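Local coordinates for glycosyl hydrolases family 2, sugar binding domain protein (Bacteroides uniformis str. 3978 T3 ii, PDB 6D1P), which is a beta-glucuronidase of glycoside hydrolase family 2 from a human gut bacterium, probably hydrolysing the O-glycosidic bond of glucuronide substrates, at residues R322-G327 with K562-M567; E496-G501 with P568-S573; E205-E210 with C286-I291. All coordinates share one frame; numbering follows the deposited sequence.

Contact 1 (R322-G327 with K562-M567)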
ATOM      1  N   ARG A 322     -10.703 -29.524 -43.537  1.00 32.61           N
ATOM      2  CA  ARG A 322     -10.751 -29.740 -42.102  1.00 32.62           C
ATOM      3  C   ARG A 322      -9.405 -29.365 -41.494  1.00 39.44           C
ATOM      4  O   ARG A 322      -8.348 -29.732 -42.021  1.00 31.79           O
ATOM      5  CB  ARG A 322     -11.083 -31.196 -41.793  1.00 30.92           C
ATOM      6  CG  ARG A 322     -11.240 -31.494 -40.311  1.00 37.43           C
ATOM      7  CD  ARG A 322      -9.919 -31.905 -39.652  1.00 33.17           C
ATOM      8  NE  ARG A 322     -10.066 -32.083 -38.210  1.00 30.25           N
ATOM      9  CZ  ARG A 322      -9.782 -33.204 -37.561  1.00 30.36           C
ATOM     10  NH1 ARG A 322      -9.321 -34.244 -38.231  1.00 35.93           N
ATOM     11  NH2 ARG A 322      -9.948 -33.283 -36.247  1.00 25.62           N
ATOM     12  N   LEU A 323      -9.445 -28.624 -40.385  1.00 37.39           N
ATOM     13  CA  LEU A 323      -8.233 -28.130 -39.735  1.00 30.32           C
ATOM     14  C   LEU A 323      -8.399 -28.296 -38.233  1.00 28.77           C
ATOM     15  O   LEU A 323      -9.301 -27.703 -37.633  1.00 29.67           O
ATOM     16  CB  LEU A 323      -7.965 -26.667 -40.099  1.00 29.10           C
ATOM     17  CG  LEU A 323      -6.792 -25.968 -39.402  1.00 35.74           C
ATOM     18  CD1 LEU A 323      -5.452 -26.650 -39.748  1.00 31.79           C
ATOM     19  CD2 LEU A 323      -6.763 -24.484 -39.758  1.00 28.36           C
ATOM     20  N   LEU A 324      -7.563 -29.136 -37.642  1.00 24.51           N
ATOM     21  CA  LEU A 324      -7.580 -29.331 -36.205  1.00 29.87           C
ATOM     22  C   LEU A 324      -6.942 -28.113 -35.539  1.00 29.06           C
ATOM     23  O   LEU A 324      -5.754 -27.851 -35.718  1.00 26.18           O
ATOM     24  CB  LEU A 324      -6.861 -30.619 -35.831  1.00 32.04           C
ATOM     25  CG  LEU A 324      -7.302 -30.972 -34.407  1.00 35.41           C
ATOM     26  CD1 LEU A 324      -7.507 -32.464 -34.271  1.00 34.86           C
ATOM     27  CD2 LEU A 324      -6.302 -30.462 -33.378  1.00 31.26           C
ATOM     28  N   LEU A 325      -7.739 -27.361 -34.787  1.00 25.71           N
ATOM     29  CA  LEU A 325      -7.240 -26.168 -34.117  1.00 30.70           C
ATOM     30  C   LEU A 325      -6.241 -26.561 -33.032  1.00 23.96           C
ATOM     31  O   LEU A 325      -6.548 -27.361 -32.141  1.00 21.95           O
ATOM     32  CB  LEU A 325      -8.406 -25.361 -33.541  1.00 26.25           C
ATOM     33  CG  LEU A 325      -9.362 -24.911 -34.653  1.00 28.51           C
ATOM     34  CD1 LEU A 325     -10.633 -24.326 -34.071  1.00 29.31           C
ATOM     35  CD2 LEU A 325      -8.709 -23.915 -35.596  1.00 23.81           C
ATOM     36  N   ARG A 326      -5.032 -26.037 -33.137  1.00 25.31           N
ATOM     37  CA  ARG A 326      -3.979 -26.306 -32.163  1.00 26.10           C
ATOM     38  C   ARG A 326      -3.846 -25.015 -31.355  1.00 27.56           C
ATOM     39  O   ARG A 326      -3.160 -24.073 -31.758  1.00 30.39           O
ATOM     40  CB  ARG A 326      -2.688 -26.734 -32.860  1.00 29.99           C
ATOM     41  CG  ARG A 326      -2.928 -27.778 -33.993  1.00 29.80           C
ATOM     42  CD  ARG A 326      -1.623 -28.312 -34.674  1.00 35.34           C
ATOM     43  NE  ARG A 326      -0.738 -27.272 -35.247  1.00 37.44           N
ATOM     44  CZ  ARG A 326      -0.755 -26.824 -36.515  1.00 42.65           C
ATOM     45  NH1 ARG A 326      -1.625 -27.306 -37.407  1.00 38.29           N
ATOM     46  NH2 ARG A 326       0.104 -25.872 -36.894  1.00 35.23           N
ATOM     47  N   GLY A 327      -4.556 -24.951 -30.233  1.00 25.71           N
ATOM     48  CA  GLY A 327      -4.676 -23.687 -29.531  1.00 24.06           C
ATOM     49  C   GLY A 327      -3.979 -23.568 -28.193  1.00 22.03           C
ATOM     50  O   GLY A 327      -3.702 -24.567 -27.523  1.00 22.76           O
ATOM     51  N   LYS A 562      -1.262 -37.008 -28.746  1.00 26.56           N
ATOM     52  CA  LYS A 562      -1.314 -38.171 -29.613  1.00 33.35           C
ATOM     53  C   LYS A 562      -2.745 -38.658 -29.781  1.00 34.40           C
ATOM     54  O   LYS A 562      -3.080 -39.210 -30.833  1.00 33.32           O
ATOM     55  CB  LYS A 562      -0.387 -39.278 -29.111  1.00 29.87           C
ATOM     56  CG  LYS A 562      -0.777 -39.955 -27.832  1.00 34.99           C
ATOM     57  CD  LYS A 562      -1.408 -41.319 -28.079  1.00 32.88           C
ATOM     58  CE  LYS A 562      -1.531 -42.080 -26.762  1.00 37.74           C
ATOM     59  NZ  LYS A 562      -2.224 -43.394 -26.926  1.00 46.07           N
ATOM     60  N   GLU A 563      -3.618 -38.401 -28.798  1.00 31.06           N
ATOM     61  CA  GLU A 563      -5.024 -38.750 -28.976  1.00 30.82           C
ATOM     62  C   GLU A 563      -5.678 -37.876 -30.035  1.00 31.80           C
ATOM     63  O   GLU A 563      -6.497 -38.362 -30.829  1.00 32.87           O
ATOM     64  CB  GLU A 563      -5.772 -38.650 -27.651  1.00 29.97           C
ATOM     65  CG  GLU A 563      -5.284 -39.654 -26.611  1.00 34.53           C
ATOM     66  CD  GLU A 563      -5.492 -41.107 -27.028  1.00 39.10           C
ATOM     67  OE1 GLU A 563      -6.389 -41.765 -26.462  1.00 36.66           O
ATOM     68  OE2 GLU A 563      -4.751 -41.590 -27.916  1.00 43.16           O
ATOM     69  N   GLN A 564      -5.304 -36.600 -30.098  1.00 25.17           N
ATOM     70  CA  GLN A 564      -5.967 -35.714 -31.044  1.00 31.73           C
ATOM     71  C   GLN A 564      -5.763 -36.137 -32.493  1.00 33.55           C
ATOM     72  O   GLN A 564      -6.553 -35.736 -33.355  1.00 31.92           O
ATOM     73  CB  GLN A 564      -5.508 -34.274 -30.825  1.00 26.26           C
ATOM     74  CG  GLN A 564      -5.944 -33.793 -29.445  1.00 31.05           C
ATOM     75  CD  GLN A 564      -5.789 -32.309 -29.203  1.00 23.35           C
ATOM     76  OE1 GLN A 564      -5.368 -31.553 -30.071  1.00 25.33           O
ATOM     77  NE2 GLN A 564      -6.144 -31.886 -28.004  1.00 27.79           N
ATOM     78  N   GLU A 565      -4.734 -36.933 -32.784  1.00 34.34           N
ATOM     79  CA  GLU A 565      -4.508 -37.385 -34.150  1.00 34.96           C
ATOM     80  C   GLU A 565      -5.538 -38.418 -34.594  1.00 36.05           C
ATOM     81  O   GLU A 565      -5.664 -38.669 -35.793  1.00 43.52           O
ATOM     82  CB  GLU A 565      -3.107 -37.972 -34.280  1.00 34.08           C
ATOM     83  CG  GLU A 565      -1.979 -36.970 -34.137  1.00 36.57           C
ATOM     84  CD  GLU A 565      -0.602 -37.611 -34.291  1.00 42.22           C
ATOM     85  OE1 GLU A 565      -0.519 -38.802 -34.699  1.00 46.86           O
ATOM     86  OE2 GLU A 565       0.394 -36.913 -34.002  1.00 41.96           O
ATOM     87  N   THR A 566      -6.262 -39.025 -33.655  1.00 38.14           N
ATOM     88  CA  THR A 566      -7.239 -40.067 -33.934  1.00 31.74           C
ATOM     89  C   THR A 566      -8.670 -39.598 -33.669  1.00 36.28           C
ATOM     90  O   THR A 566      -9.548 -40.414 -33.387  1.00 40.86           O
ATOM     91  CB  THR A 566      -6.933 -41.320 -33.107  1.00 33.37           C
ATOM     92  OG1 THR A 566      -7.568 -41.244 -31.820  1.00 39.93           O
ATOM     93  CG2 THR A 566      -5.447 -41.453 -32.900  1.00 39.09           C
ATOM     94  N   MET A 567      -8.928 -38.291 -33.758  1.00 32.98           N
ATOM     95  CA  MET A 567     -10.255 -37.729 -33.485  1.00 29.86           C
ATOM     96  C   MET A 567     -10.694 -36.866 -34.654  1.00 34.16           C
ATOM     97  O   MET A 567     -10.518 -35.638 -34.636  1.00 29.02           O
ATOM     98  CB  MET A 567     -10.269 -36.910 -32.204  1.00 29.44           C
ATOM     99  CG  MET A 567      -9.876 -37.668 -30.964  1.00 31.52           C
ATOM    100  SD  MET A 567     -10.088 -36.605 -29.529  1.00 45.87           S
ATOM    101  CE  MET A 567      -9.265 -37.567 -28.283  1.00 33.60           C
TER
HETATM  102  O   HOH W   1      -5.575 -28.854 -30.424  1.00 29.05           O
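Arg322 reaches across to the backbone of Met567, its NH2 donating to Met567 O at 2.9 Å with an N-H...O angle of 144°. The carbonyl oxygen sits at the edge of the guanidinium, somewhat tilted from its plane. The same NH2 also bonds to Leu570 O, so one nitrogen holds two carbonyls of the chain that leaves helix 550-564. Beyond the arginine, Leu324 splays its two methyls over Gln564, the side chains crossing nearly at right angles. Leu324 CD1 lies 3.5 Å from the backbone oxygen Gln564 O, and Leu324 CD2 lies 3.6 Å from the side-chain oxygen Gln564 OE1; these are van der Waals contacts. Both segments belong to the TIM barrel: 322-327 runs along strand 321-329, while 562-567 leaves helix 550-564 through a type I turn, Gln564 to Met567, on the way to strand 572-574. Just ahead of that turn, Glu563 O accepts from both Thr566 N and Thr566 OG1, the hydroxyl lying in the carbonyl plane on a lone pair. With Leu325 the contact becomes water-mediated: one water lies between Leu325 O and Gln564 OE1, 2.7 Å from the amide oxygen. The extended Gln564 chain carries its amide to this position, where NE2 is held by Ser573 OG of strand 572-574.

Contact 2 (E496-G501 with P568-S573)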
ATOM      1  N   GLU A 496     -12.338 -40.443 -24.034  1.00 22.02           N
ATOM      2  CA  GLU A 496     -13.694 -40.749 -23.592  1.00 24.30           C
ATOM      3  C   GLU A 496     -14.432 -39.471 -23.176  1.00 29.94           C
ATOM      4  O   GLU A 496     -15.535 -39.195 -23.664  1.00 29.64           O
ATOM      5  CB  GLU A 496     -13.641 -41.777 -22.451  1.00 30.18           C
ATOM      6  CG  GLU A 496     -15.009 -42.130 -21.820  1.00 36.37           C
ATOM      7  CD  GLU A 496     -14.906 -43.002 -20.559  1.00 41.10           C
ATOM      8  OE1 GLU A 496     -13.890 -43.723 -20.383  1.00 38.29           O
ATOM      9  OE2 GLU A 496     -15.847 -42.958 -19.732  1.00 47.67           O
ATOM     10  N   MET A 497     -13.801 -38.648 -22.316  1.00 30.06           N
ATOM     11  CA  MET A 497     -14.405 -37.380 -21.896  1.00 26.06           C
ATOM     12  C   MET A 497     -14.580 -36.426 -23.073  1.00 27.67           C
ATOM     13  O   MET A 497     -15.579 -35.695 -23.150  1.00 23.75           O
ATOM     14  CB  MET A 497     -13.553 -36.730 -20.810  1.00 24.70           C
ATOM     15  CG  MET A 497     -13.329 -37.623 -19.612  1.00 26.29           C
ATOM     16  SD  MET A 497     -11.861 -37.179 -18.651  1.00 28.74           S
ATOM     17  CE  MET A 497     -12.441 -35.803 -17.636  1.00 31.90           C
ATOM     18  N   GLU A 498     -13.628 -36.421 -24.008  1.00 22.25           N
ATOM     19  CA  GLU A 498     -13.784 -35.553 -25.171  1.00 25.22           C
ATOM     20  C   GLU A 498     -14.949 -36.003 -26.042  1.00 29.83           C
ATOM     21  O   GLU A 498     -15.713 -35.168 -26.555  1.00 28.68           O
ATOM     22  CB  GLU A 498     -12.496 -35.527 -25.992  1.00 25.11           C
ATOM     23  CG  GLU A 498     -12.372 -34.331 -26.917  1.00 20.85           C
ATOM     24  CD  GLU A 498     -11.862 -33.092 -26.177  1.00 28.69           C
ATOM     25  OE1 GLU A 498     -12.417 -32.787 -25.105  1.00 26.03           O
ATOM     26  OE2 GLU A 498     -10.892 -32.450 -26.651  1.00 28.43           O
ATOM     27  N   THR A 499     -15.095 -37.318 -26.230  1.00 27.39           N
ATOM     28  CA  THR A 499     -16.203 -37.827 -27.033  1.00 30.52           C
ATOM     29  C   THR A 499     -17.540 -37.522 -26.373  1.00 28.07           C
ATOM     30  O   THR A 499     -18.482 -37.073 -27.042  1.00 29.99           O
ATOM     31  CB  THR A 499     -16.047 -39.330 -27.265  1.00 30.54           C
ATOM     32  OG1 THR A 499     -14.763 -39.604 -27.842  1.00 29.32           O
ATOM     33  CG2 THR A 499     -17.097 -39.812 -28.225  1.00 31.52           C
ATOM     34  N   ALA A 500     -17.630 -37.730 -25.055  1.00 26.51           N
ATOM     35  CA  ALA A 500     -18.839 -37.349 -24.324  1.00 27.65           C
ATOM     36  C   ALA A 500     -19.176 -35.883 -24.548  1.00 28.26           C
ATOM     37  O   ALA A 500     -20.343 -35.526 -24.757  1.00 31.82           O
ATOM     38  CB  ALA A 500     -18.665 -37.629 -22.832  1.00 25.00           C
ATOM     39  N   GLY A 501     -18.159 -35.021 -24.546  1.00 27.78           N
ATOM     40  CA  GLY A 501     -18.417 -33.602 -24.703  1.00 26.22           C
ATOM     41  C   GLY A 501     -18.845 -33.249 -26.110  1.00 28.93           C
ATOM     42  O   GLY A 501     -19.678 -32.360 -26.307  1.00 30.91           O
ATOM     43  N   PRO A 568     -11.291 -37.477 -35.681  1.00 25.61           N
ATOM     44  CA  PRO A 568     -11.709 -36.708 -36.858  1.00 27.16           C
ATOM     45  C   PRO A 568     -12.861 -35.748 -36.603  1.00 29.11           C
ATOM     46  O   PRO A 568     -13.008 -34.788 -37.366  1.00 32.05           O
ATOM     47  CB  PRO A 568     -12.112 -37.802 -37.865  1.00 29.09           C
ATOM     48  CG  PRO A 568     -12.461 -38.983 -37.030  1.00 24.62           C
ATOM     49  CD  PRO A 568     -11.550 -38.917 -35.827  1.00 32.33           C
ATOM     50  N   ARG A 569     -13.702 -35.963 -35.591  1.00 29.70           N
ATOM     51  CA  ARG A 569     -14.770 -34.986 -35.365  1.00 34.50           C
ATOM     52  C   ARG A 569     -14.328 -33.739 -34.610  1.00 32.84           C
ATOM     53  O   ARG A 569     -15.099 -32.772 -34.575  1.00 33.50           O
ATOM     54  CB  ARG A 569     -15.924 -35.585 -34.571  1.00 39.52           C
ATOM     55  CG  ARG A 569     -16.649 -36.710 -35.243  1.00 41.55           C
ATOM     56  CD  ARG A 569     -16.896 -37.751 -34.185  1.00 42.06           C
ATOM     57  NE  ARG A 569     -18.136 -37.549 -33.449  1.00 39.59           N
ATOM     58  CZ  ARG A 569     -18.293 -37.851 -32.166  1.00 38.62           C
ATOM     59  NH1 ARG A 569     -17.271 -38.325 -31.463  1.00 40.58           N
ATOM     60  NH2 ARG A 569     -19.463 -37.664 -31.584  1.00 33.58           N
ATOM     61  N   LEU A 570     -13.138 -33.739 -34.000  1.00 29.72           N
ATOM     62  CA  LEU A 570     -12.731 -32.678 -33.075  1.00 27.56           C
ATOM     63  C   LEU A 570     -12.409 -31.398 -33.836  1.00 23.96           C
ATOM     64  O   LEU A 570     -11.487 -31.369 -34.647  1.00 29.01           O
ATOM     65  CB  LEU A 570     -11.519 -33.125 -32.248  1.00 25.14           C
ATOM     66  CG  LEU A 570     -10.945 -32.178 -31.170  1.00 30.55           C
ATOM     67  CD1 LEU A 570     -12.003 -31.840 -30.128  1.00 22.27           C
ATOM     68  CD2 LEU A 570      -9.724 -32.797 -30.501  1.00 20.61           C
ATOM     69  N   THR A 571     -13.164 -30.333 -33.587  1.00 26.15           N
ATOM     70  CA  THR A 571     -12.739 -29.039 -34.100  1.00 27.45           C
ATOM     71  C   THR A 571     -11.319 -28.713 -33.632  1.00 30.08           C
ATOM     72  O   THR A 571     -10.455 -28.342 -34.438  1.00 27.24           O
ATOM     73  CB  THR A 571     -13.723 -27.949 -33.670  1.00 30.37           C
ATOM     74  OG1 THR A 571     -13.829 -27.925 -32.243  1.00 25.94           O
ATOM     75  CG2 THR A 571     -15.088 -28.222 -34.267  1.00 29.40           C
ATOM     76  N   GLY A 572     -11.048 -28.885 -32.343  1.00 29.56           N
ATOM     77  CA  GLY A 572      -9.731 -28.600 -31.810  1.00 29.10           C
ATOM     78  C   GLY A 572      -9.793 -28.262 -30.331  1.00 30.00           C
ATOM     79  O   GLY A 572     -10.822 -28.436 -29.672  1.00 24.78           O
ATOM     80  N   SER A 573      -8.665 -27.771 -29.822  1.00 24.51           N
ATOM     81  CA  SER A 573      -8.624 -27.378 -28.424  1.00 23.10           C
ATOM     82  C   SER A 573      -7.651 -26.223 -28.228  1.00 29.41           C
ATOM     83  O   SER A 573      -6.860 -25.886 -29.115  1.00 25.74           O
ATOM     84  CB  SER A 573      -8.222 -28.540 -27.534  1.00 19.68           C
ATOM     85  OG  SER A 573      -6.863 -28.837 -27.762  1.00 21.68           O
TER
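Arg569 meets Thr499 by the rim of its guanidinium: NH1 lies 3.6 Å from Thr499 CG2, and the methyl sits in the plane of the flat group, at its edge. Arg569 already sets out toward the helix, and bends at chi2 and chi3 (88°) bring its guanidinium to the threonine, the two side chains crossing at roughly a right angle. Thr499 offers its methyl here, while its hydroxyl OG1 bonds within the helix to Arg495 O. The arginine's other terminal nitrogen, NH2, has a weak hydrogen bond to Asn503 OD1, one turn further along. Leu570 follows, buried and pointing at Glu498. Its CD1 packs 3.7 Å from Glu498 OE2 and 4.1 Å from Glu498 CG, while Leu570 CD2 stands 4.0 Å from the same carboxylate oxygen. Glu498 comes across the leucine rather than alongside it; with CG anti to the backbone N (chi1 -160°) and a bend at chi2, the carboxylate comes against the leucine methyls, OE2 foremost. Glu498 OE2 is nevertheless well satisfied: Tyr494 OH and His510 ND1 both hydrogen-bond to it, fixing the carboxylate beside the leucine. Beyond Leu570 the chain enters strand 572-574 at Gly572. The contact thus lays helix 494-503 of the TIM barrel against the loop between helix 550-564 and strand 572-574, with Leu570 also touching Tyr494 and Ile502; strand 572-574 itself runs parallel between strands 510-511 and 321-329.

Contact 3 (E205-E210 with C286-I291)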
ATOM      1  N   GLU A 205     -14.293   8.316 -38.849  1.00 47.66           N
ATOM      2  CA  GLU A 205     -14.707   7.821 -37.544  1.00 50.84           C
ATOM      3  C   GLU A 205     -14.595   6.301 -37.479  1.00 52.54           C
ATOM      4  O   GLU A 205     -13.957   5.758 -36.572  1.00 51.10           O
ATOM      5  CB  GLU A 205     -16.131   8.292 -37.227  1.00 47.28           C
ATOM      6  CG  GLU A 205     -16.422   8.394 -35.737  1.00 57.37           C
ATOM      7  CD  GLU A 205     -17.373   9.536 -35.395  1.00 67.87           C
ATOM      8  OE1 GLU A 205     -16.896  10.573 -34.872  1.00 69.69           O
ATOM      9  OE2 GLU A 205     -18.592   9.401 -35.654  1.00 67.33           O
ATOM     10  N   GLN A 206     -15.163   5.603 -38.459  1.00 49.03           N
ATOM     11  CA  GLN A 206     -15.142   4.150 -38.467  1.00 50.53           C
ATOM     12  C   GLN A 206     -14.962   3.649 -39.896  1.00 45.94           C
ATOM     13  O   GLN A 206     -15.457   4.257 -40.847  1.00 44.31           O
ATOM     14  CB  GLN A 206     -16.433   3.599 -37.848  1.00 55.35           C
ATOM     15  CG  GLN A 206     -16.370   2.148 -37.401  1.00 56.37           C
ATOM     16  CD  GLN A 206     -17.616   1.732 -36.628  1.00 61.63           C
ATOM     17  OE1 GLN A 206     -17.520   1.123 -35.557  1.00 55.87           O
ATOM     18  NE2 GLN A 206     -18.797   2.061 -37.170  1.00 55.37           N
ATOM     19  N   ILE A 207     -14.237   2.535 -40.037  1.00 44.32           N
ATOM     20  CA  ILE A 207     -13.987   1.908 -41.336  1.00 45.76           C
ATOM     21  C   ILE A 207     -14.118   0.400 -41.197  1.00 42.28           C
ATOM     22  O   ILE A 207     -13.198  -0.282 -40.726  1.00 45.49           O
ATOM     23  CB  ILE A 207     -12.600   2.287 -41.899  1.00 52.28           C
ATOM     24  CG1 ILE A 207     -12.564   3.775 -42.251  1.00 51.31           C
ATOM     25  CG2 ILE A 207     -12.219   1.409 -43.114  1.00 41.43           C
ATOM     26  CD1 ILE A 207     -11.415   4.168 -43.130  1.00 50.22           C
ATOM     27  N   ARG A 208     -15.256  -0.132 -41.613  1.00 43.06           N
ATOM     28  CA  ARG A 208     -15.561  -1.547 -41.461  1.00 40.68           C
ATOM     29  C   ARG A 208     -15.325  -2.255 -42.792  1.00 45.35           C
ATOM     30  O   ARG A 208     -15.778  -1.785 -43.843  1.00 47.03           O
ATOM     31  CB  ARG A 208     -17.006  -1.715 -40.980  1.00 44.22           C
ATOM     32  CG  ARG A 208     -17.592  -3.112 -41.064  1.00 48.92           C
ATOM     33  CD  ARG A 208     -19.117  -3.009 -41.157  1.00 52.63           C
ATOM     34  NE  ARG A 208     -19.798  -4.251 -40.811  1.00 51.48           N
ATOM     35  CZ  ARG A 208     -20.928  -4.295 -40.113  1.00 54.12           C
ATOM     36  NH1 ARG A 208     -21.478  -3.162 -39.689  1.00 52.85           N
ATOM     37  NH2 ARG A 208     -21.500  -5.462 -39.821  1.00 49.66           N
ATOM     38  N   ILE A 209     -14.605  -3.372 -42.751  1.00 42.78           N
ATOM     39  CA  ILE A 209     -14.172  -4.073 -43.949  1.00 41.46           C
ATOM     40  C   ILE A 209     -14.555  -5.535 -43.797  1.00 44.35           C
ATOM     41  O   ILE A 209     -14.004  -6.239 -42.938  1.00 44.49           O
ATOM     42  CB  ILE A 209     -12.665  -3.929 -44.189  1.00 38.46           C
ATOM     43  CG1 ILE A 209     -12.281  -2.455 -44.284  1.00 42.28           C
ATOM     44  CG2 ILE A 209     -12.264  -4.644 -45.466  1.00 40.34           C
ATOM     45  CD1 ILE A 209     -10.831  -2.233 -44.613  1.00 40.89           C
ATOM     46  N   GLU A 210     -15.494  -5.998 -44.624  1.00 35.83           N
ATOM     47  CA  GLU A 210     -15.946  -7.383 -44.603  1.00 37.12           C
ATOM     48  C   GLU A 210     -15.529  -8.051 -45.911  1.00 40.38           C
ATOM     49  O   GLU A 210     -16.163  -7.867 -46.954  1.00 43.04           O
ATOM     50  CB  GLU A 210     -17.446  -7.463 -44.397  1.00 42.83           C
ATOM     51  CG  GLU A 210     -17.941  -6.783 -43.128  1.00 45.82           C
ATOM     52  CD  GLU A 210     -19.379  -7.169 -42.813  1.00 49.06           C
ATOM     53  OE1 GLU A 210     -19.854  -8.190 -43.360  1.00 48.55           O
ATOM     54  OE2 GLU A 210     -20.031  -6.459 -42.029  1.00 53.79           O
ATOM     55  N   CYS A 286      -6.271  -1.949 -47.165  1.00 45.09           N
ATOM     56  CA  CYS A 286      -7.179  -0.918 -47.634  1.00 44.47           C
ATOM     57  C   CYS A 286      -6.695   0.423 -47.106  1.00 48.11           C
ATOM     58  O   CYS A 286      -6.487   0.581 -45.899  1.00 49.69           O
ATOM     59  CB  CYS A 286      -8.607  -1.203 -47.172  1.00 48.10           C
ATOM     60  SG  CYS A 286      -9.774   0.131 -47.486  1.00 51.35           S
ATOM     61  N   VAL A 287      -6.495   1.381 -48.007  1.00 49.14           N
ATOM     62  CA  VAL A 287      -6.018   2.712 -47.643  1.00 48.32           C
ATOM     63  C   VAL A 287      -7.113   3.709 -47.983  1.00 50.49           C
ATOM     64  O   VAL A 287      -7.518   3.830 -49.148  1.00 53.31           O
ATOM     65  CB  VAL A 287      -4.708   3.079 -48.361  1.00 47.99           C
ATOM     66  CG1 VAL A 287      -4.233   4.440 -47.906  1.00 43.15           C
ATOM     67  CG2 VAL A 287      -3.633   2.033 -48.118  1.00 45.92           C
ATOM     68  N   ALA A 288      -7.600   4.406 -46.966  1.00 49.56           N
ATOM     69  CA  ALA A 288      -8.509   5.522 -47.144  1.00 48.82           C
ATOM     70  C   ALA A 288      -7.728   6.816 -46.994  1.00 50.80           C
ATOM     71  O   ALA A 288      -6.757   6.897 -46.238  1.00 53.60           O
ATOM     72  CB  ALA A 288      -9.658   5.487 -46.133  1.00 48.60           C
ATOM     73  N   GLU A 289      -8.170   7.836 -47.712  1.00 52.85           N
ATOM     74  CA  GLU A 289      -7.366   9.037 -47.836  1.00 52.41           C
ATOM     75  C   GLU A 289      -8.286  10.225 -48.029  1.00 50.05           C
ATOM     76  O   GLU A 289      -9.145  10.214 -48.914  1.00 51.44           O
ATOM     77  CB  GLU A 289      -6.399   8.899 -49.011  1.00 53.70           C
ATOM     78  CG  GLU A 289      -5.046   9.477 -48.745  1.00 56.50           C
ATOM     79  CD  GLU A 289      -4.235   9.594 -50.004  1.00 63.95           C
ATOM     80  OE1 GLU A 289      -3.994   8.550 -50.651  1.00 61.90           O
ATOM     81  OE2 GLU A 289      -3.863  10.735 -50.356  1.00 67.79           O
ATOM     82  N   LEU A 290      -8.104  11.242 -47.209  1.00 47.26           N
ATOM     83  CA  LEU A 290      -8.923  12.436 -47.276  1.00 46.93           C
ATOM     84  C   LEU A 290      -8.011  13.646 -47.187  1.00 52.45           C
ATOM     85  O   LEU A 290      -7.040  13.645 -46.423  1.00 56.33           O
ATOM     86  CB  LEU A 290      -9.960  12.459 -46.150  1.00 49.19           C
ATOM     87  CG  LEU A 290     -10.820  13.718 -46.091  1.00 49.63           C
ATOM     88  CD1 LEU A 290     -11.714  13.785 -47.328  1.00 55.63           C
ATOM     89  CD2 LEU A 290     -11.645  13.753 -44.818  1.00 51.58           C
ATOM     90  N   ILE A 291      -8.323  14.678 -47.968  1.00 52.67           N
ATOM     91  CA  ILE A 291      -7.500  15.873 -48.063  1.00 51.77           C
ATOM     92  C   ILE A 291      -8.336  17.089 -47.697  1.00 54.31           C
ATOM     93  O   ILE A 291      -9.494  17.203 -48.109  1.00 58.59           O
ATOM     94  CB  ILE A 291      -6.904  16.032 -49.476  1.00 53.34           C
ATOM     95  CG1 ILE A 291      -6.151  14.764 -49.870  1.00 48.90           C
ATOM     96  CG2 ILE A 291      -5.979  17.246 -49.533  1.00 51.45           C
ATOM     97  CD1 ILE A 291      -5.983  14.586 -51.353  1.00 51.86           C
TER
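Ile209 and Cys286 meet through the isoleucine's terminal methyl, CD1, which lies 3.5 Å from Cys286 CB and 3.9 Å from Cys286 SG. Two residues along each strand, Ile207 CD1 touches Ala288 CB at 3.7 Å. In both isoleucines CG1 is anti to the carbonyl carbon (chi1 -67° for Ile207, -57° for Ile209) and the chain then runs extended, which sends CD1 across the interface to the opposing strand. No hydrogen bond links the segments; with CA atoms 8.5 Å apart for Ile209 and Cys286, this is side-chain packing between two layers of a beta sandwich, in a region whose sequence family belongs to the E-set clan. Ile226 and Ile222 flank Ile207 and Ile209 respectively, Ile224 abuts Cys286, and Leu243 abuts Ala288. From strand 295-303, Thr299 touches Ile207 and Phe303 touches Ile209. Further out, Arg208 and Glu210 form a salt bridge on the other face of their strand, and a classic beta bulge sets Glu205 and Gln206 against Ala227. Strand 203-213 is an outermost strand of its three-stranded sheet, pairing with 219-229, while Asn416 of the TIM barrel bonds to Ile207 O and Ile209 N; strand 284-292 lies between 240-246 and 295-303 in the facing sheet.

Contacts 1 and 2 are neighbours in the TIM barrel, their centres about 9 Å apart, and both involve the chain from helix 550-564 into strand 572-574. Leu325 N lies 2.9 Å from Thr571 O, a probable hydrogen bond joining the first and last barrel strands. Both are partly buried and mix apolar contacts with polar anchoring: contact 1 uses a direct hydrogen bond and a water, whereas contact 2 has no hydrogen bond across its segments, the polar ends of Glu498 and Thr499 being bonded to residues outside them. Contact 3, wholly buried and apolar, belongs to a separate beta-sandwich region, with nearest atoms about 20 Å from contact 1 and 23 Å from contact 2.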